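Local coordinates for protein CT_858 (Chlamydia trachomatis, PDB 3DOR), which is the secreted protease CPAF and probably cleaves proteins as a serine-type endopeptidase of peptidase family S41, at residues L17-K25 and R367-V375; S417-C425 and T435-E443. All blocks are in the same frame, centred on the assembly; numbering follows the deposited sequence.

Interactions 1 and 2 are neighbours on the same side of the chain's centre, with their own centres about 15 Å apart. Residues 367-375 join them: they meet residues 17-25 in interaction 1 and also pack on both segments of interaction 2. Leu370 CD1 lies 3.8 Å from Cys425 CB, and Val375 CG1 lies 3.7 Å from Leu423 CD2. Met368 CE touches Phe418 CZ at 3.9 Å. Arg367 CD, on strand 361-368, lies 3.7 Å from Pro436 CD of the loop. Interaction 1 is buried and borders the second subunit of the dimer. Interaction 2 is partly open and holds a sulfate, probably from the crystallisation liquor. No other protein chain of the assembly touches its two segments.

Interaction 1: residues L17-K25 and R367-V375; sequences LLQVKYAPK and RMILTQDEV
The capping box at the start of helix 372-384, formed by Thr371 and Glu374, meets Lys21 just past the end of helix 2-20. Thr371 N donates to Glu374 OE2 at 2.7 Å, nearly along the C-O axis of the carboxylate. The capping bond from Asp373 N to Thr371 OG1 is weak. The other carboxylate oxygen, Glu374 OE1, makes a salt bridge with Lys21 NZ at 3.2 Å. The two side chains approach from opposite directions. The Lys21 chain bends at chi2, chi3 and chi4, and its amine ends beside Glu374. Lys21 CG lies 3.9 Å from Thr371 CG2, where the two side chains cross at about a right angle. Val20 CG1 is also 3.9 Å from Thr371 CG2. Lys21 has a second partner in Phe497, by a cation-pi contact. Pro502 of the second subunit packs on Lys21 as well, so the bridge lies beside the dimer interface. Ile369, just past the end of strand 361-368, makes the other half of the contact and points to the turn from Tyr22 to Lys25. Ile369 CG2, anti to the backbone N, lies 3.1 Å from Val20 O. The other branch faces the turn, with Ile369 CG1 3.4 Å from Ala23 CB.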
ATOM      1  N   LEU B  17       4.748   2.535 -17.896  1.00 37.01           N
ATOM      2  CA  LEU B  17       5.315   1.759 -16.793  1.00 38.23           C
ATOM      3  C   LEU B  17       6.267   0.705 -17.370  1.00 38.68           C
ATOM      4  O   LEU B  17       7.304   0.395 -16.784  1.00 38.21           O
ATOM      5  CB  LEU B  17       4.206   1.067 -15.986  1.00 36.84           C
ATOM      6  CG  LEU B  17       3.180   1.955 -15.273  1.00 36.99           C
ATOM      7  CD1 LEU B  17       2.225   1.093 -14.454  1.00 35.46           C
ATOM      8  CD2 LEU B  17       3.894   2.949 -14.380  1.00 37.33           C
ATOM      9  N   LEU B  18       5.912   0.176 -18.538  1.00 37.79           N
ATOM     10  CA  LEU B  18       6.729  -0.839 -19.198  1.00 37.88           C
ATOM     11  C   LEU B  18       8.100  -0.349 -19.651  1.00 38.47           C
ATOM     12  O   LEU B  18       8.992  -1.156 -19.918  1.00 38.54           O
ATOM     13  CB  LEU B  18       5.969  -1.425 -20.388  1.00 36.25           C
ATOM     14  CG  LEU B  18       4.670  -2.127 -19.991  1.00 35.21           C
ATOM     15  CD1 LEU B  18       4.036  -2.757 -21.215  1.00 34.80           C
ATOM     16  CD2 LEU B  18       4.960  -3.184 -18.934  1.00 35.07           C
ATOM     17  N   GLN B  19       8.278   0.966 -19.751  1.00 38.02           N
ATOM     18  CA  GLN B  19       9.572   1.506 -20.153  1.00 37.47           C
ATOM     19  C   GLN B  19      10.368   2.027 -18.969  1.00 36.21           C
ATOM     20  O   GLN B  19      11.583   2.180 -19.042  1.00 36.39           O
ATOM     21  CB  GLN B  19       9.388   2.629 -21.176  1.00 43.61           C
ATOM     22  CG  GLN B  19       8.829   2.125 -22.482  1.00 49.49           C
ATOM     23  CD  GLN B  19       9.048   3.076 -23.622  1.00 52.41           C
ATOM     24  OE1 GLN B  19       8.482   4.168 -23.652  1.00 57.43           O
ATOM     25  NE2 GLN B  19       9.875   2.669 -24.579  1.00 53.50           N
ATOM     26  N   VAL B  20       9.680   2.277 -17.864  1.00 35.25           N
ATOM     27  CA  VAL B  20      10.335   2.811 -16.685  1.00 35.62           C
ATOM     28  C   VAL B  20      10.601   1.802 -15.571  1.00 33.68           C
ATOM     29  O   VAL B  20      11.574   1.942 -14.829  1.00 32.78           O
ATOM     30  CB  VAL B  20       9.513   4.000 -16.129  1.00 35.68           C
ATOM     31  CG1 VAL B  20      10.027   4.415 -14.772  1.00 39.89           C
ATOM     32  CG2 VAL B  20       9.599   5.166 -17.099  1.00 35.89           C
ATOM     33  N   LYS B  21       9.751   0.789 -15.454  1.00 31.82           N
ATOM     34  CA  LYS B  21       9.922  -0.200 -14.397  1.00 33.06           C
ATOM     35  C   LYS B  21       9.655  -1.661 -14.770  1.00 31.39           C
ATOM     36  O   LYS B  21       9.150  -2.422 -13.947  1.00 29.95           O
ATOM     37  CB  LYS B  21       9.035   0.164 -13.205  1.00 33.22           C
ATOM     38  CG  LYS B  21       9.729   0.934 -12.115  1.00 37.68           C
ATOM     39  CD  LYS B  21      10.842   0.121 -11.487  1.00 40.83           C
ATOM     40  CE  LYS B  21      10.944   0.399  -9.995  1.00 42.19           C
ATOM     41  NZ  LYS B  21       9.786  -0.196  -9.235  1.00 42.80           N
ATOM     42  N   TYR B  22       9.966  -2.062 -15.996  1.00 30.44           N
ATOM     43  CA  TYR B  22       9.752  -3.455 -16.373  1.00 28.86           C
ATOM     44  C   TYR B  22      11.080  -4.015 -16.844  1.00 28.84           C
ATOM     45  O   TYR B  22      11.447  -3.899 -18.017  1.00 28.85           O
ATOM     46  CB  TYR B  22       8.702  -3.570 -17.468  1.00 28.92           C
ATOM     47  CG  TYR B  22       8.335  -5.002 -17.762  1.00 30.78           C
ATOM     48  CD1 TYR B  22       7.632  -5.771 -16.830  1.00 31.09           C
ATOM     49  CD2 TYR B  22       8.731  -5.608 -18.951  1.00 29.14           C
ATOM     50  CE1 TYR B  22       7.339  -7.108 -17.078  1.00 30.95           C
ATOM     51  CE2 TYR B  22       8.447  -6.935 -19.209  1.00 30.54           C
ATOM     52  CZ  TYR B  22       7.755  -7.685 -18.272  1.00 32.08           C
ATOM     53  OH  TYR B  22       7.531  -9.018 -18.515  1.00 31.87           O
ATOM     54  N   ALA B  23      11.804  -4.619 -15.905  1.00 28.24           N
ATOM     55  CA  ALA B  23      13.128  -5.168 -16.169  1.00 28.44           C
ATOM     56  C   ALA B  23      13.252  -6.190 -17.287  1.00 29.06           C
ATOM     57  O   ALA B  23      14.231  -6.180 -18.019  1.00 29.11           O
ATOM     58  CB  ALA B  23      13.715  -5.744 -14.880  1.00 27.44           C
ATOM     59  N   PRO B  24      12.275  -7.094 -17.429  1.00 30.52           N
ATOM     60  CA  PRO B  24      12.390  -8.093 -18.503  1.00 32.43           C
ATOM     61  C   PRO B  24      12.102  -7.637 -19.931  1.00 33.08           C
ATOM     62  O   PRO B  24      12.051  -8.457 -20.847  1.00 31.50           O
ATOM     63  CB  PRO B  24      11.452  -9.214 -18.046  1.00 31.87           C
ATOM     64  CG  PRO B  24      10.482  -8.535 -17.173  1.00 34.00           C
ATOM     65  CD  PRO B  24      11.241  -7.466 -16.449  1.00 29.58           C
ATOM     66  N   LYS B  25      11.933  -6.332 -20.117  1.00 32.90           N
ATOM     67  CA  LYS B  25      11.652  -5.768 -21.440  1.00 33.65           C
ATOM     68  C   LYS B  25      12.626  -6.259 -22.525  1.00 32.90           C
ATOM     69  O   LYS B  25      12.207  -6.796 -23.553  1.00 32.63           O
ATOM     70  CB  LYS B  25      11.672  -4.232 -21.355  1.00 34.67           C
ATOM     71  CG  LYS B  25      11.553  -3.495 -22.680  1.00 36.47           C
ATOM     72  CD  LYS B  25      11.095  -2.053 -22.456  1.00 38.71           C
ATOM     73  CE  LYS B  25      11.777  -1.070 -23.408  1.00 42.69           C
ATOM     74  NZ  LYS B  25      11.620  -1.396 -24.850  1.00 40.21           N
ATOM     75  N   ARG B 367      19.406  -8.504 -12.212  1.00 28.95           N
ATOM     76  CA  ARG B 367      19.640  -7.303 -13.032  1.00 31.30           C
ATOM     77  C   ARG B 367      18.391  -6.468 -12.727  1.00 30.26           C
ATOM     78  O   ARG B 367      17.270  -6.909 -12.987  1.00 29.80           O
ATOM     79  CB  ARG B 367      19.662  -7.635 -14.534  1.00 31.66           C
ATOM     80  CG  ARG B 367      20.615  -8.737 -14.989  1.00 35.51           C
ATOM     81  CD  ARG B 367      21.995  -8.234 -15.354  1.00 38.32           C
ATOM     82  NE  ARG B 367      21.983  -7.081 -16.259  1.00 36.99           N
ATOM     83  CZ  ARG B 367      22.009  -7.133 -17.588  1.00 36.83           C
ATOM     84  NH1 ARG B 367      22.045  -8.299 -18.222  1.00 35.70           N
ATOM     85  NH2 ARG B 367      22.023  -6.002 -18.287  1.00 34.93           N
ATOM     86  N   MET B 368      18.573  -5.266 -12.195  1.00 31.46           N
ATOM     87  CA  MET B 368      17.431  -4.437 -11.810  1.00 31.80           C
ATOM     88  C   MET B 368      17.177  -3.156 -12.611  1.00 32.02           C
ATOM     89  O   MET B 368      18.102  -2.570 -13.160  1.00 32.10           O
ATOM     90  CB  MET B 368      17.589  -4.060 -10.332  1.00 33.85           C
ATOM     91  CG  MET B 368      17.601  -5.243  -9.366  1.00 37.59           C
ATOM     92  SD  MET B 368      18.707  -4.956  -7.955  1.00 45.60           S
ATOM     93  CE  MET B 368      17.820  -3.679  -7.084  1.00 45.93           C
ATOM     94  N   ILE B 369      15.912  -2.743 -12.694  1.00 31.58           N
ATOM     95  CA  ILE B 369      15.574  -1.475 -13.350  1.00 33.88           C
ATOM     96  C   ILE B 369      15.477  -0.500 -12.180  1.00 31.40           C
ATOM     97  O   ILE B 369      14.803  -0.784 -11.188  1.00 29.27           O
ATOM     98  CB  ILE B 369      14.207  -1.471 -14.064  1.00 37.21           C
ATOM     99  CG1 ILE B 369      14.242  -2.373 -15.289  1.00 43.40           C
ATOM    100  CG2 ILE B 369      13.899  -0.059 -14.551  1.00 38.99           C
ATOM    101  CD1 ILE B 369      13.283  -1.912 -16.409  1.00 48.90           C
ATOM    102  N   LEU B 370      16.118   0.654 -12.299  1.00 30.40           N
ATOM    103  CA  LEU B 370      16.129   1.595 -11.187  1.00 31.13           C
ATOM    104  C   LEU B 370      15.465   2.949 -11.392  1.00 31.74           C
ATOM    105  O   LEU B 370      15.502   3.523 -12.478  1.00 31.05           O
ATOM    106  CB  LEU B 370      17.581   1.818 -10.742  1.00 30.01           C
ATOM    107  CG  LEU B 370      18.426   0.585 -10.390  1.00 28.72           C
ATOM    108  CD1 LEU B 370      19.885   0.991 -10.189  1.00 27.67           C
ATOM    109  CD2 LEU B 370      17.879  -0.091  -9.127  1.00 28.53           C
ATOM    110  N   THR B 371      14.854   3.440 -10.310  1.00 31.72           N
ATOM    111  CA  THR B 371      14.206   4.755 -10.250  1.00 28.72           C
ATOM    112  C   THR B 371      14.673   5.316  -8.902  1.00 29.97           C
ATOM    113  O   THR B 371      15.239   4.588  -8.085  1.00 29.53           O
ATOM    114  CB  THR B 371      12.643   4.689 -10.263  1.00 29.61           C
ATOM    115  OG1 THR B 371      12.172   4.037  -9.080  1.00 28.40           O
ATOM    116  CG2 THR B 371      12.140   3.943 -11.489  1.00 26.65           C
ATOM    117  N   GLN B 372      14.431   6.593  -8.637  1.00 28.25           N
ATOM    118  CA  GLN B 372      14.895   7.141  -7.373  1.00 30.34           C
ATOM    119  C   GLN B 372      14.231   6.442  -6.152  1.00 29.82           C
ATOM    120  O   GLN B 372      14.710   6.574  -5.018  1.00 29.37           O
ATOM    121  CB  GLN B 372      14.677   8.649  -7.302  1.00 30.01           C
ATOM    122  CG  GLN B 372      13.562   9.220  -8.148  1.00 33.34           C
ATOM    123  CD  GLN B 372      13.892   9.331  -9.632  1.00 30.73           C
ATOM    124  OE1 GLN B 372      14.679  10.179 -10.050  1.00 33.25           O
ATOM    125  NE2 GLN B 372      13.278   8.473 -10.434  1.00 30.52           N
ATOM    126  N   ASP B 373      13.187   5.643  -6.378  1.00 32.02           N
ATOM    127  CA  ASP B 373      12.552   4.925  -5.279  1.00 31.84           C
ATOM    128  C   ASP B 373      13.578   3.910  -4.774  1.00 30.83           C
ATOM    129  O   ASP B 373      13.782   3.788  -3.560  1.00 31.34           O
ATOM    130  CB  ASP B 373      11.323   4.214  -5.804  1.00 31.55           C
ATOM    131  CG  ASP B 373      10.549   3.454  -4.708  1.00 32.65           C
ATOM    132  OD1 ASP B 373       9.430   2.985  -4.998  1.00 35.05           O
ATOM    133  OD2 ASP B 373      11.012   3.312  -3.547  1.00 33.15           O
ATOM    134  N   GLU B 374      14.222   3.197  -5.705  1.00 29.43           N
ATOM    135  CA  GLU B 374      15.226   2.223  -5.309  1.00 29.21           C
ATOM    136  C   GLU B 374      16.446   2.878  -4.699  1.00 28.63           C
ATOM    137  O   GLU B 374      17.120   2.289  -3.846  1.00 29.58           O
ATOM    138  CB  GLU B 374      15.639   1.340  -6.496  1.00 28.28           C
ATOM    139  CG  GLU B 374      14.549   0.386  -6.953  1.00 29.12           C
ATOM    140  CD  GLU B 374      13.344   1.103  -7.570  1.00 32.99           C
ATOM    141  OE1 GLU B 374      12.197   0.676  -7.297  1.00 34.81           O
ATOM    142  OE2 GLU B 374      13.531   2.080  -8.336  1.00 32.24           O
ATOM    143  N   VAL B 375      16.734   4.095  -5.148  1.00 28.24           N
ATOM    144  CA  VAL B 375      17.885   4.823  -4.639  1.00 26.12           C
ATOM    145  C   VAL B 375      17.671   5.147  -3.173  1.00 26.04           C
ATOM    146  O   VAL B 375      18.582   4.987  -2.372  1.00 27.01           O
ATOM    147  CB  VAL B 375      18.129   6.127  -5.419  1.00 25.88           C
ATOM    148  CG1 VAL B 375      19.276   6.892  -4.788  1.00 23.54           C
ATOM    149  CG2 VAL B 375      18.457   5.810  -6.883  1.00 23.74           C
TER

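Interaction 2: residues S417-C425 and T435-E443; sequences SFGRQVLNC and TPIPLFGFE. With SO4 (sulfate ion), chain P.
Ser417 OG is gripped by three partners, and one of them, a water, ties it to Gly441. Gln421 NE2 donates to Ser417 OG at 2.9 Å, with the hydroxyl oxygen only 10° out of the amide plane. The water donates to both Ser417 OG and Gly441 O, so it bridges helix and loop. Ser417 OG itself donates to sulfate O2 at 3.0 Å. Arg420 NH1 reaches the same sulfate oxygen, but weakly.

The amide of Gln421 is held at both ends. Its OE1 accepts from a second water at 2.8 Å, and that water also donates to Pro436 O at 3.0 Å. The glutamine chain runs straight beyond CG (chi2 179°) and slides past Ile437 in the opposite direction. Gln421 OE1 comes 3.7 Å from Ile437 CG1.

The apolar part centres on Ile437 and Phe418. Ile437 CD1 lies 3.7 Å from Cys425 SG, and the same sulfur also meets the methyl of Thr435. On the other branch, Ile437 CG2 sits 3.9 Å from Phe418 CD1. The phenyl ring is sent to the loop with CG anti to the backbone N (chi1 173°). Pro438 O comes to the edge of the ring, near its plane, 3.5 Å from Phe418 CD1. Val422 CG2 lies over one face of the ring, toward its rim. The backbones come closest at Phe418 and Gly441.

The loop 435-443 follows helix 409-428 in the chain and runs back along it. The loop also bonds through its backbone to strand 361-368, Ile437 with His366 and Glu443 with Leu363. Helix 372-384 packs against Val422 and Leu423 of helix 409-428.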
ATOM      1  N   SER B 417      26.559  -3.455   1.283  1.00 31.29           N
ATOM      2  CA  SER B 417      27.131  -3.650  -0.040  1.00 31.29           C
ATOM      3  C   SER B 417      26.022  -3.442  -1.081  1.00 31.03           C
ATOM      4  O   SER B 417      26.239  -2.846  -2.136  1.00 31.04           O
ATOM      5  CB  SER B 417      27.715  -5.060  -0.150  1.00 31.93           C
ATOM      6  OG  SER B 417      28.121  -5.328  -1.479  1.00 34.28           O
ATOM      7  N   PHE B 418      24.825  -3.922  -0.768  1.00 30.43           N
ATOM      8  CA  PHE B 418      23.689  -3.763  -1.668  1.00 29.86           C
ATOM      9  C   PHE B 418      23.432  -2.279  -1.933  1.00 29.45           C
ATOM     10  O   PHE B 418      23.265  -1.860  -3.077  1.00 30.35           O
ATOM     11  CB  PHE B 418      22.433  -4.388  -1.047  1.00 27.23           C
ATOM     12  CG  PHE B 418      21.172  -4.127  -1.830  1.00 30.07           C
ATOM     13  CD1 PHE B 418      20.842  -4.917  -2.926  1.00 28.13           C
ATOM     14  CD2 PHE B 418      20.326  -3.079  -1.480  1.00 29.07           C
ATOM     15  CE1 PHE B 418      19.689  -4.676  -3.664  1.00 29.77           C
ATOM     16  CE2 PHE B 418      19.171  -2.824  -2.211  1.00 31.64           C
ATOM     17  CZ  PHE B 418      18.850  -3.630  -3.312  1.00 32.34           C
ATOM     18  N   GLY B 419      23.369  -1.493  -0.862  1.00 30.88           N
ATOM     19  CA  GLY B 419      23.128  -0.067  -1.008  1.00 29.49           C
ATOM     20  C   GLY B 419      24.163   0.593  -1.903  1.00 29.15           C
ATOM     21  O   GLY B 419      23.814   1.341  -2.818  1.00 28.87           O
ATOM     22  N   ARG B 420      25.439   0.312  -1.651  1.00 29.31           N
ATOM     23  CA  ARG B 420      26.507   0.895  -2.454  1.00 31.51           C
ATOM     24  C   ARG B 420      26.415   0.534  -3.926  1.00 31.27           C
ATOM     25  O   ARG B 420      26.633   1.388  -4.787  1.00 32.95           O
ATOM     26  CB  ARG B 420      27.875   0.448  -1.949  1.00 32.58           C
ATOM     27  CG  ARG B 420      28.200   0.866  -0.542  1.00 37.39           C
ATOM     28  CD  ARG B 420      29.540   0.279  -0.149  1.00 41.88           C
ATOM     29  NE  ARG B 420      29.643   0.134   1.294  1.00 47.21           N
ATOM     30  CZ  ARG B 420      29.974  -0.999   1.901  1.00 46.76           C
ATOM     31  NH1 ARG B 420      30.234  -2.083   1.179  1.00 44.47           N
ATOM     32  NH2 ARG B 420      30.044  -1.047   3.227  1.00 50.61           N
ATOM     33  N   GLN B 421      26.108  -0.727  -4.226  1.00 30.74           N
ATOM     34  CA  GLN B 421      26.039  -1.151  -5.624  1.00 30.51           C
ATOM     35  C   GLN B 421      24.889  -0.481  -6.354  1.00 30.14           C
ATOM     36  O   GLN B 421      25.016  -0.126  -7.528  1.00 31.75           O
ATOM     37  CB  GLN B 421      25.916  -2.672  -5.732  1.00 31.39           C
ATOM     38  CG  GLN B 421      27.128  -3.440  -5.228  1.00 30.28           C
ATOM     39  CD  GLN B 421      26.928  -4.944  -5.331  1.00 36.29           C
ATOM     40  OE1 GLN B 421      26.670  -5.474  -6.418  1.00 35.01           O
ATOM     41  NE2 GLN B 421      27.047  -5.640  -4.202  1.00 32.18           N
ATOM     42  N   VAL B 422      23.762  -0.313  -5.671  1.00 28.64           N
ATOM     43  CA  VAL B 422      22.619   0.350  -6.282  1.00 28.67           C
ATOM     44  C   VAL B 422      22.972   1.819  -6.534  1.00 29.34           C
ATOM     45  O   VAL B 422      22.749   2.342  -7.626  1.00 28.75           O
ATOM     46  CB  VAL B 422      21.362   0.261  -5.383  1.00 28.03           C
ATOM     47  CG1 VAL B 422      20.224   1.096  -5.971  1.00 26.65           C
ATOM     48  CG2 VAL B 422      20.922  -1.190  -5.275  1.00 28.36           C
ATOM     49  N   LEU B 423      23.537   2.477  -5.527  1.00 30.95           N
ATOM     50  CA  LEU B 423      23.921   3.882  -5.667  1.00 31.95           C
ATOM     51  C   LEU B 423      24.963   4.045  -6.774  1.00 33.03           C
ATOM     52  O   LEU B 423      24.949   5.027  -7.513  1.00 32.16           O
ATOM     53  CB  LEU B 423      24.497   4.412  -4.352  1.00 30.36           C
ATOM     54  CG  LEU B 423      23.531   4.565  -3.176  1.00 31.77           C
ATOM     55  CD1 LEU B 423      24.316   4.938  -1.920  1.00 32.70           C
ATOM     56  CD2 LEU B 423      22.482   5.634  -3.501  1.00 32.04           C
ATOM     57  N   ASN B 424      25.864   3.071  -6.882  1.00 34.08           N
ATOM     58  CA  ASN B 424      26.910   3.113  -7.897  1.00 35.58           C
ATOM     59  C   ASN B 424      26.294   2.975  -9.293  1.00 35.08           C
ATOM     60  O   ASN B 424      26.678   3.688 -10.219  1.00 35.09           O
ATOM     61  CB  ASN B 424      27.934   2.003  -7.643  1.00 37.26           C
ATOM     62  CG  ASN B 424      29.224   2.211  -8.416  1.00 43.04           C
ATOM     63  OD1 ASN B 424      29.903   3.226  -8.252  1.00 42.90           O
ATOM     64  ND2 ASN B 424      29.568   1.250  -9.269  1.00 46.50           N
ATOM     65  N   CYS B 425      25.334   2.065  -9.445  1.00 34.71           N
ATOM     66  CA  CYS B 425      24.671   1.881 -10.735  1.00 33.04           C
ATOM     67  C   CYS B 425      23.926   3.145 -11.123  1.00 33.32           C
ATOM     68  O   CYS B 425      23.966   3.576 -12.280  1.00 32.18           O
ATOM     69  CB  CYS B 425      23.673   0.729 -10.678  1.00 32.31           C
ATOM     70  SG  CYS B 425      24.440  -0.866 -10.692  1.00 32.40           S
ATOM     71  N   THR B 435      23.842  -4.088 -13.826  1.00 33.34           N
ATOM     72  CA  THR B 435      24.784  -5.185 -13.769  1.00 33.63           C
ATOM     73  C   THR B 435      24.188  -6.058 -12.658  1.00 33.41           C
ATOM     74  O   THR B 435      23.466  -5.554 -11.804  1.00 32.91           O
ATOM     75  CB  THR B 435      26.191  -4.655 -13.373  1.00 34.15           C
ATOM     76  OG1 THR B 435      27.120  -5.741 -13.297  1.00 38.19           O
ATOM     77  CG2 THR B 435      26.137  -3.937 -12.031  1.00 34.62           C
ATOM     78  N   PRO B 436      24.463  -7.374 -12.659  1.00 33.14           N
ATOM     79  CA  PRO B 436      23.884  -8.206 -11.600  1.00 30.92           C
ATOM     80  C   PRO B 436      24.260  -7.847 -10.161  1.00 29.50           C
ATOM     81  O   PRO B 436      25.430  -7.691  -9.805  1.00 28.39           O
ATOM     82  CB  PRO B 436      24.294  -9.631 -12.005  1.00 31.49           C
ATOM     83  CG  PRO B 436      25.535  -9.426 -12.806  1.00 35.53           C
ATOM     84  CD  PRO B 436      25.221  -8.190 -13.621  1.00 33.17           C
ATOM     85  N   ILE B 437      23.225  -7.715  -9.341  1.00 28.39           N
ATOM     86  CA  ILE B 437      23.363  -7.374  -7.932  1.00 27.60           C
ATOM     87  C   ILE B 437      22.498  -8.358  -7.141  1.00 25.83           C
ATOM     88  O   ILE B 437      21.324  -8.543  -7.450  1.00 25.78           O
ATOM     89  CB  ILE B 437      22.856  -5.932  -7.671  1.00 27.95           C
ATOM     90  CG1 ILE B 437      23.658  -4.939  -8.520  1.00 28.12           C
ATOM     91  CG2 ILE B 437      22.941  -5.602  -6.186  1.00 28.09           C
ATOM     92  CD1 ILE B 437      23.232  -3.499  -8.337  1.00 29.30           C
ATOM     93  N   PRO B 438      23.063  -9.002  -6.111  1.00 26.60           N
ATOM     94  CA  PRO B 438      22.233  -9.943  -5.352  1.00 27.22           C
ATOM     95  C   PRO B 438      21.183  -9.240  -4.505  1.00 27.58           C
ATOM     96  O   PRO B 438      21.427  -8.167  -3.958  1.00 28.30           O
ATOM     97  CB  PRO B 438      23.252 -10.718  -4.517  1.00 26.66           C
ATOM     98  CG  PRO B 438      24.343  -9.737  -4.302  1.00 29.07           C
ATOM     99  CD  PRO B 438      24.454  -8.998  -5.624  1.00 26.27           C
ATOM    100  N   LEU B 439      20.003  -9.841  -4.413  1.00 27.72           N
ATOM    101  CA  LEU B 439      18.936  -9.248  -3.622  1.00 27.54           C
ATOM    102  C   LEU B 439      19.445  -9.123  -2.193  1.00 26.73           C
ATOM    103  O   LEU B 439      20.147 -10.010  -1.704  1.00 24.14           O
ATOM    104  CB  LEU B 439      17.683 -10.123  -3.683  1.00 26.90           C
ATOM    105  CG  LEU B 439      17.129 -10.323  -5.097  1.00 29.35           C
ATOM    106  CD1 LEU B 439      15.893 -11.235  -5.076  1.00 30.17           C
ATOM    107  CD2 LEU B 439      16.774  -8.968  -5.675  1.00 27.58           C
ATOM    108  N   PHE B 440      19.111  -8.009  -1.545  1.00 25.46           N
ATOM    109  CA  PHE B 440      19.542  -7.730  -0.176  1.00 24.65           C
ATOM    110  C   PHE B 440      21.056  -7.821  -0.046  1.00 25.93           C
ATOM    111  O   PHE B 440      21.594  -7.789   1.061  1.00 26.55           O
ATOM    112  CB  PHE B 440      18.891  -8.700   0.817  1.00 23.49           C
ATOM    113  CG  PHE B 440      17.385  -8.629   0.845  1.00 24.20           C
ATOM    114  CD1 PHE B 440      16.618  -9.577   0.180  1.00 24.02           C
ATOM    115  CD2 PHE B 440      16.740  -7.604   1.524  1.00 24.20           C
ATOM    116  CE1 PHE B 440      15.232  -9.507   0.188  1.00 22.94           C
ATOM    117  CE2 PHE B 440      15.350  -7.520   1.539  1.00 23.72           C
ATOM    118  CZ  PHE B 440      14.595  -8.476   0.868  1.00 26.48           C
ATOM    119  N   GLY B 441      21.741  -7.935  -1.180  1.00 25.07           N
ATOM    120  CA  GLY B 441      23.188  -8.035  -1.157  1.00 25.74           C
ATOM    121  C   GLY B 441      23.737  -9.406  -0.785  1.00 26.62           C
ATOM    122  O   GLY B 441      24.946  -9.592  -0.791  1.00 25.81           O
ATOM    123  N   PHE B 442      22.865 -10.364  -0.465  1.00 26.25           N
ATOM    124  CA  PHE B 442      23.304 -11.716  -0.092  1.00 27.04           C
ATOM    125  C   PHE B 442      23.948 -12.462  -1.264  1.00 27.25           C
ATOM    126  O   PHE B 442      23.264 -12.939  -2.177  1.00 27.05           O
ATOM    127  CB  PHE B 442      22.127 -12.553   0.428  1.00 26.83           C
ATOM    128  CG  PHE B 442      21.533 -12.054   1.722  1.00 30.57           C
ATOM    129  CD1 PHE B 442      21.761 -10.753   2.158  1.00 27.18           C
ATOM    130  CD2 PHE B 442      20.693 -12.875   2.475  1.00 29.37           C
ATOM    131  CE1 PHE B 442      21.162 -10.269   3.324  1.00 31.48           C
ATOM    132  CE2 PHE B 442      20.087 -12.402   3.642  1.00 33.29           C
ATOM    133  CZ  PHE B 442      20.320 -11.095   4.069  1.00 30.92           C
ATOM    134  N   GLU B 443      25.270 -12.568  -1.229  1.00 28.12           N
ATOM    135  CA  GLU B 443      26.004 -13.259  -2.274  1.00 28.24           C
ATOM    136  C   GLU B 443      25.770 -14.751  -2.158  1.00 29.11           C
ATOM    137  O   GLU B 443      25.761 -15.484  -3.152  1.00 26.57           O
ATOM    138  CB  GLU B 443      27.490 -12.975  -2.131  1.00 31.33           C
ATOM    139  CG  GLU B 443      27.809 -11.511  -2.276  1.00 40.94           C
ATOM    140  CD  GLU B 443      28.849 -11.264  -3.338  1.00 45.84           C
ATOM    141  OE1 GLU B 443      30.008 -11.683  -3.128  1.00 48.28           O
ATOM    142  OE2 GLU B 443      28.503 -10.659  -4.381  1.00 49.40           O
TER
HETATM  143  S   SO4 P 620      30.893  -3.172  -2.529  1.00 63.31           S
HETATM  144  O1  SO4 P 620      30.223  -3.988  -3.604  1.00 60.72           O
HETATM  145  O2  SO4 P 620      30.700  -3.866  -1.211  1.00 61.90           O
HETATM  146  O3  SO4 P 620      32.374  -3.059  -2.764  1.00 62.48           O
HETATM  147  O4  SO4 P 620      30.285  -1.807  -2.556  1.00 62.34           O
HETATM  148  O   HOH W   1      26.905  -8.160  -1.670  1.00 43.68           O
HETATM  149  O   HOH W   2      27.310  -7.995  -7.527  1.00 34.52           O